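Local coordinates for ParA (Salmonella enterica subsp. enterica serovar Newport str. SL317, PDB 3EZ9), which probably acts as a P-loop ATPase of the ParA family in DNA partition, joining a helix-turn-helix domain to a nucleotide-binding fold, at residues Asn231-Leu236 with Phe262-Leu267; Ala50-Leu55 with Asp141-Asp146. One frame throughout, in Å; residues are numbered along the deposited sequence.

Contact 1 of 2, residues Asn231-Leu236 with Phe262-Leu267; sequences NQYEIL and FLLNGL. Unlike the reference sequence in segment 231-236: Asn231 (reference Lys), Gln232 (reference Pro), Tyr233 (reference Ser), Ile235 (reference Val). With MG (magnesium ion), chain C.
Asn265 projects from its helix toward 231-236 and grips two backbone groups there with opposite ends of one amide. Its ND2 donates to the backbone carbonyl Gln232 O (3.1 Å), which receives it in the carbonyl plane, although the acceptor sits somewhat off the plane of the Asn265 amide. The other end, OD1, accepts the backbone N-H of Leu236 at 2.9 Å, a bent bond (N-H...O 144°) with the donor tilted from the carbonyl plane. These two bonds, together with one from ND2 to Pro261 O, fix the rotation of the buried amide; the carbonyl Gln232 O gains a second donor in Trp219 NE1. The two bonds run from inside the type I turn Asn231-Glu234 to Leu236, in the first turn of the helix for which Glu234 is the N-cap residue.

Apolar contacts flank the amide. The Tyr233 ring stands steeply to it, planes 72° apart, with Asn265 ND2 near the ring plane at the edge, 4.1 Å from Tyr233 CD2. Gln232 CG lies over the centre of one ring face. Tyr233 and Leu264 run side by side in the same direction, and Leu264 CD1 reaches Tyr233 CZ at 3.6 Å. Beyond the amide, Leu236 CB rests against Asn265 CB at 3.8 Å. With CG of Leu236 anti to the backbone N (chi1 -152°), Leu236 CD1 comes to 3.9 Å from Gly266 CA. Glu234 turns away and binds a magnesium ion through OE2 at 2.3 Å.

Within the P-loop NTPase fold the contact ties the start of helix 235-241 to the middle of helix 261-269. Gln300 of helix 294-303 touches both Tyr233 and Leu264, Met181 of helix 177-183 meets Leu236 and Asn265, and Trp219 of helix 219-226 packs on Asn265 and Ile235.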
loop_
_atom_site.group_PDB
_atom_site.type_symbol
_atom_site.label_atom_id
_atom_site.label_comp_id
_atom_site.label_asym_id
_atom_site.label_seq_id
_atom_site.Cartn_x
_atom_site.Cartn_y
_atom_site.Cartn_z
ATOM N N ASN A 231 25.886 12.080 -7.868
ATOM C CA ASN A 231 25.444 10.689 -7.994
ATOM C C ASN A 231 23.941 10.598 -7.641
ATOM O O ASN A 231 23.489 11.124 -6.626
ATOM C CB ASN A 231 26.286 9.836 -7.055
ATOM C CG ASN A 231 26.028 8.368 -7.200
ATOM O OD1 ASN A 231 26.821 7.633 -7.786
ATOM N ND2 ASN A 231 24.928 7.921 -6.648
ATOM N N GLN A 232 23.162 9.950 -8.499
ATOM C CA GLN A 232 21.718 9.815 -8.291
ATOM C C GLN A 232 21.261 9.082 -7.023
ATOM O O GLN A 232 20.101 9.151 -6.657
ATOM C CB GLN A 232 21.092 9.134 -9.495
ATOM C CG GLN A 232 21.710 7.804 -9.788
ATOM C CD GLN A 232 20.889 6.984 -10.741
ATOM O OE1 GLN A 232 21.401 6.068 -11.389
ATOM N NE2 GLN A 232 19.604 7.285 -10.818
ATOM N N TYR A 233 22.162 8.369 -6.362
ATOM C CA TYR A 233 21.827 7.667 -5.123
ATOM C C TYR A 233 22.478 8.270 -3.854
ATOM O O TYR A 233 22.293 7.752 -2.747
ATOM C CB TYR A 233 22.200 6.195 -5.252
ATOM C CG TYR A 233 21.470 5.525 -6.374
ATOM C CD1 TYR A 233 22.109 4.597 -7.193
ATOM C CD2 TYR A 233 20.135 5.831 -6.628
ATOM C CE1 TYR A 233 21.440 3.988 -8.242
ATOM C CE2 TYR A 233 19.443 5.228 -7.679
ATOM C CZ TYR A 233 20.103 4.304 -8.481
ATOM O OH TYR A 233 19.419 3.697 -9.503
ATOM N N GLU A 234 23.226 9.363 -4.002
ATOM C CA GLU A 234 23.838 9.983 -2.840
ATOM C C GLU A 234 23.144 11.285 -2.594
ATOM O O GLU A 234 23.557 12.067 -1.729
ATOM C CB GLU A 234 25.315 10.273 -3.066
ATOM C CG GLU A 234 26.175 9.065 -3.365
ATOM C CD GLU A 234 27.581 9.494 -3.678
ATOM O OE1 GLU A 234 27.689 10.417 -4.504
ATOM O OE2 GLU A 234 28.560 8.942 -3.116
ATOM N N ILE A 235 22.078 11.531 -3.345
ATOM C CA ILE A 235 21.373 12.804 -3.199
ATOM C C ILE A 235 20.613 13.032 -1.890
ATOM O O ILE A 235 20.468 14.170 -1.472
ATOM C CB ILE A 235 20.465 13.046 -4.429
ATOM C CG1 ILE A 235 21.342 13.067 -5.683
ATOM C CG2 ILE A 235 19.711 14.359 -4.297
ATOM C CD1 ILE A 235 20.571 13.071 -6.924
ATOM N N LEU A 236 20.129 11.966 -1.252
ATOM C CA LEU A 236 19.423 12.102 0.023
ATOM C C LEU A 236 20.467 12.523 1.052
ATOM O O LEU A 236 20.230 13.442 1.819
ATOM C CB LEU A 236 18.797 10.768 0.479
ATOM C CG LEU A 236 17.535 10.741 1.371
ATOM C CD1 LEU A 236 17.596 9.576 2.302
ATOM C CD2 LEU A 236 17.375 11.997 2.158
ATOM N N PHE A 262 13.942 6.641 -4.850
ATOM C CA PHE A 262 13.765 7.152 -3.491
ATOM C C PHE A 262 14.107 6.074 -2.452
ATOM O O PHE A 262 14.618 6.370 -1.392
ATOM C CB PHE A 262 12.324 7.565 -3.252
ATOM C CG PHE A 262 11.913 8.818 -3.945
ATOM C CD1 PHE A 262 10.622 9.312 -3.773
ATOM C CD2 PHE A 262 12.800 9.517 -4.751
ATOM C CE1 PHE A 262 10.213 10.487 -4.389
ATOM C CE2 PHE A 262 12.408 10.706 -5.387
ATOM C CZ PHE A 262 11.103 11.198 -5.205
ATOM N N LEU A 263 13.808 4.814 -2.753
ATOM C CA LEU A 263 14.076 3.697 -1.827
ATOM C C LEU A 263 15.566 3.377 -1.769
ATOM O O LEU A 263 16.071 2.907 -0.761
ATOM C CB LEU A 263 13.279 2.459 -2.280
ATOM C CG LEU A 263 13.192 1.105 -1.568
ATOM C CD1 LEU A 263 14.483 0.349 -1.693
ATOM C CD2 LEU A 263 12.838 1.323 -0.120
ATOM N N LEU A 264 16.262 3.636 -2.864
ATOM C CA LEU A 264 17.685 3.388 -2.940
ATOM C C LEU A 264 18.450 4.513 -2.242
ATOM O O LEU A 264 19.525 4.303 -1.670
ATOM C CB LEU A 264 18.096 3.281 -4.396
ATOM C CG LEU A 264 17.807 1.930 -5.046
ATOM C CD1 LEU A 264 18.075 2.049 -6.553
ATOM C CD2 LEU A 264 18.687 0.823 -4.426
ATOM N N ASN A 265 17.898 5.717 -2.302
ATOM C CA ASN A 265 18.533 6.835 -1.654
ATOM C C ASN A 265 18.499 6.588 -0.152
ATOM O O ASN A 265 19.464 6.889 0.556
ATOM C CB ASN A 265 17.827 8.140 -2.026
ATOM C CG ASN A 265 18.534 8.884 -3.165
ATOM O OD1 ASN A 265 19.435 9.692 -2.938
ATOM N ND2 ASN A 265 18.132 8.600 -4.389
ATOM N N GLY A 266 17.409 6.006 0.336
ATOM C CA GLY A 266 17.318 5.735 1.756
ATOM C C GLY A 266 18.302 4.662 2.188
ATOM O O GLY A 266 18.928 4.747 3.232
ATOM N N LEU A 267 18.454 3.635 1.374
ATOM C CA LEU A 267 19.356 2.562 1.719
ATOM C C LEU A 267 20.815 2.960 1.671
ATOM O O LEU A 267 21.655 2.311 2.286
ATOM C CB LEU A 267 19.137 1.370 0.786
ATOM C CG LEU A 267 17.846 0.556 0.882
ATOM C CD1 LEU A 267 18.033 -0.701 0.049
ATOM C CD2 LEU A 267 17.546 0.170 2.319
HETATM MG MG MG C . 30.278 7.444 -3.441
#

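Contact 2 of 2, residues Ala50-Leu55 with Asp141-Asp146; sequences AKLPKL and DLLRHD
Arg144 starts with CG wedged between its own backbone N and carbonyl carbon (chi1 72°) and then bends at chi3, which brings the guanidinium up beside Lys54. Lys54 meets the arginine through its methylenes, not its ammonium. Lys54 CG sits 3.7 Å above one face of the Arg144 guanidinium, displaced toward the rim, and Lys54 CD approaches Arg144 NH2 at 3.6 Å. The two chains pass at a slant. Pro53 CB is a looser neighbour of the same group, 4.5 Å from Arg144 NH1.

The proline ring meets Asp141, whose side chain crosses it at about a right angle. With CG of Asp141 anti to its own carbonyl carbon (chi1 -39°), the carboxylate is brought to the ring, with Asp141 OD1 3.6 Å from Pro53 CD. Asp141 CB touches Pro53 CG at 3.8 Å. Deeper in, the end of Leu52 meets that of Leu143, Leu52 CD2 to Leu143 CD1 at 4.3 Å, a light apolar touch.

A type II turn from Leu52 to Leu55 presents both Pro53 and Lys54 to the loop 141-146. That loop lies between helix 129-137 and strand 149-154 of the P-loop domain, whereas the turn follows helix 46-51 of the helix-turn-helix domain, making this an interdomain contact. Tyr96 OH of helix 89-98 hydrogen-bonds to Pro53 O, and the tyrosine packs on Leu52.

No hydrogen bond or salt bridge joins the two segments. Lys54 NZ stands 5.1 Å from Arg144 NH2, not in contact, and any repulsion between these like charges is probably modest. The contact thus relies on van der Waals touch among methylenes, a proline ring and the flanks of polar groups, which implies a less directional join than a hydrogen-bonded one.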
loop_
_atom_site.group_PDB
_atom_site.type_symbol
_atom_site.label_atom_id
_atom_site.label_comp_id
_atom_site.label_asym_id
_atom_site.label_seq_id
_atom_site.Cartn_x
_atom_site.Cartn_y
_atom_site.Cartn_z
ATOM N N ALA A 50 11.093 13.051 40.561
ATOM C CA ALA A 50 12.077 12.502 41.501
ATOM C C ALA A 50 12.217 10.995 41.312
ATOM O O ALA A 50 13.229 10.390 41.693
ATOM C CB ALA A 50 11.669 12.817 42.938
ATOM N N LYS A 51 11.189 10.399 40.715
ATOM C CA LYS A 51 11.199 8.974 40.458
ATOM C C LYS A 51 11.968 8.651 39.190
ATOM O O LYS A 51 12.405 7.526 39.014
ATOM C CB LYS A 51 9.767 8.442 40.370
ATOM C CG LYS A 51 9.016 8.552 41.699
ATOM C CD LYS A 51 7.630 7.940 41.646
ATOM C CE LYS A 51 6.969 7.949 43.031
ATOM N NZ LYS A 51 6.679 9.320 43.557
ATOM N N LEU A 52 12.148 9.644 38.318
ATOM C CA LEU A 52 12.878 9.459 37.053
ATOM C C LEU A 52 14.347 9.052 37.242
ATOM O O LEU A 52 14.874 9.071 38.353
ATOM C CB LEU A 52 12.784 10.732 36.200
ATOM C CG LEU A 52 11.615 10.826 35.205
ATOM C CD1 LEU A 52 10.348 10.249 35.814
ATOM C CD2 LEU A 52 11.408 12.285 34.783
ATOM N N PRO A 53 15.018 8.656 36.154
ATOM C CA PRO A 53 16.421 8.243 36.222
ATOM C C PRO A 53 17.375 9.339 36.637
ATOM O O PRO A 53 17.161 10.500 36.329
ATOM C CB PRO A 53 16.697 7.748 34.811
ATOM C CG PRO A 53 15.360 7.164 34.404
ATOM C CD PRO A 53 14.409 8.234 34.877
ATOM N N LYS A 54 18.434 8.948 37.338
ATOM C CA LYS A 54 19.470 9.863 37.801
ATOM C C LYS A 54 18.966 11.077 38.563
ATOM O O LYS A 54 19.664 12.085 38.679
ATOM C CB LYS A 54 20.317 10.330 36.617
ATOM C CG LYS A 54 20.903 9.190 35.842
ATOM C CD LYS A 54 22.402 9.302 35.703
ATOM C CE LYS A 54 23.138 8.718 36.886
ATOM N NZ LYS A 54 24.603 8.666 36.618
ATOM N N LEU A 55 17.760 10.980 39.092
ATOM C CA LEU A 55 17.191 12.075 39.852
ATOM C C LEU A 55 16.643 11.514 41.153
ATOM O O LEU A 55 16.510 10.298 41.295
ATOM C CB LEU A 55 16.085 12.755 39.042
ATOM C CG LEU A 55 16.469 13.396 37.700
ATOM C CD1 LEU A 55 15.259 14.143 37.101
ATOM C CD2 LEU A 55 17.626 14.352 37.921
ATOM N N ASP A 141 11.987 7.799 30.850
ATOM C CA ASP A 141 13.388 7.484 31.053
ATOM C C ASP A 141 14.276 7.892 29.888
ATOM O O ASP A 141 15.453 7.533 29.865
ATOM C CB ASP A 141 13.565 5.997 31.298
ATOM C CG ASP A 141 12.481 5.427 32.158
ATOM O OD1 ASP A 141 12.130 6.059 33.169
ATOM O OD2 ASP A 141 11.987 4.332 31.820
ATOM N N LEU A 142 13.723 8.635 28.932
ATOM C CA LEU A 142 14.495 9.054 27.783
ATOM C C LEU A 142 14.658 10.575 27.673
ATOM O O LEU A 142 15.519 11.067 26.913
ATOM C CB LEU A 142 13.866 8.461 26.517
ATOM C CG LEU A 142 14.644 7.384 25.744
ATOM C CD1 LEU A 142 15.465 6.581 26.658
ATOM C CD2 LEU A 142 13.689 6.506 24.959
ATOM N N LEU A 143 13.860 11.318 28.441
ATOM C CA LEU A 143 13.939 12.787 28.445
ATOM C C LEU A 143 15.362 13.307 28.733
ATOM O O LEU A 143 15.802 14.322 28.186
ATOM C CB LEU A 143 12.985 13.356 29.493
ATOM C CG LEU A 143 11.495 12.995 29.378
ATOM C CD1 LEU A 143 10.800 13.359 30.678
ATOM C CD2 LEU A 143 10.835 13.726 28.214
ATOM N N ARG A 144 16.076 12.600 29.596
ATOM C CA ARG A 144 17.428 12.967 29.984
ATOM C C ARG A 144 18.320 13.106 28.774
ATOM O O ARG A 144 19.407 13.669 28.863
ATOM C CB ARG A 144 18.014 11.874 30.859
ATOM C CG ARG A 144 18.322 10.658 30.042
ATOM C CD ARG A 144 18.793 9.504 30.850
ATOM N NE ARG A 144 20.191 9.621 31.206
ATOM C CZ ARG A 144 20.871 8.662 31.830
ATOM N NH1 ARG A 144 20.276 7.516 32.153
ATOM N NH2 ARG A 144 22.142 8.863 32.161
ATOM N N HIS A 145 17.885 12.561 27.648
ATOM C CA HIS A 145 18.699 12.614 26.430
ATOM C C HIS A 145 18.409 13.842 25.581
ATOM O O HIS A 145 19.223 14.224 24.750
ATOM C CB HIS A 145 18.483 11.349 25.602
ATOM C CG HIS A 145 18.957 10.104 26.280
ATOM N ND1 HIS A 145 20.293 9.805 26.429
ATOM C CD2 HIS A 145 18.274 9.106 26.895
ATOM C CE1 HIS A 145 20.415 8.676 27.102
ATOM N NE2 HIS A 145 19.206 8.233 27.398
ATOM N N ASP A 146 17.238 14.434 25.800
ATOM C CA ASP A 146 16.831 15.619 25.083
ATOM C C ASP A 146 17.029 15.357 23.603
ATOM O O ASP A 146 17.802 16.071 22.955
ATOM C CB ASP A 146 17.717 16.769 25.539
ATOM C CG ASP A 146 17.202 18.120 25.107
ATOM O OD1 ASP A 146 15.963 18.306 25.079
ATOM O OD2 ASP A 146 18.043 18.999 24.822
#

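The two contacts lie on opposite sides of the chain's centre, their own centres 37 Å apart, and share no helix or strand. Contact 1 is buried and stays within the P-loop domain, binding one helix to the start of another; contact 2 is only partly buried and bridges that domain to the helix-turn-helix domain. Their chemistry differs accordingly. In the interior, a polar amide meets its needs through directed bonds to backbone groups and is hemmed in by apolar side chains. Nearer the surface, charged side chains contribute methylenes and one guanidinium face beside a proline, without a directed bond across the interface.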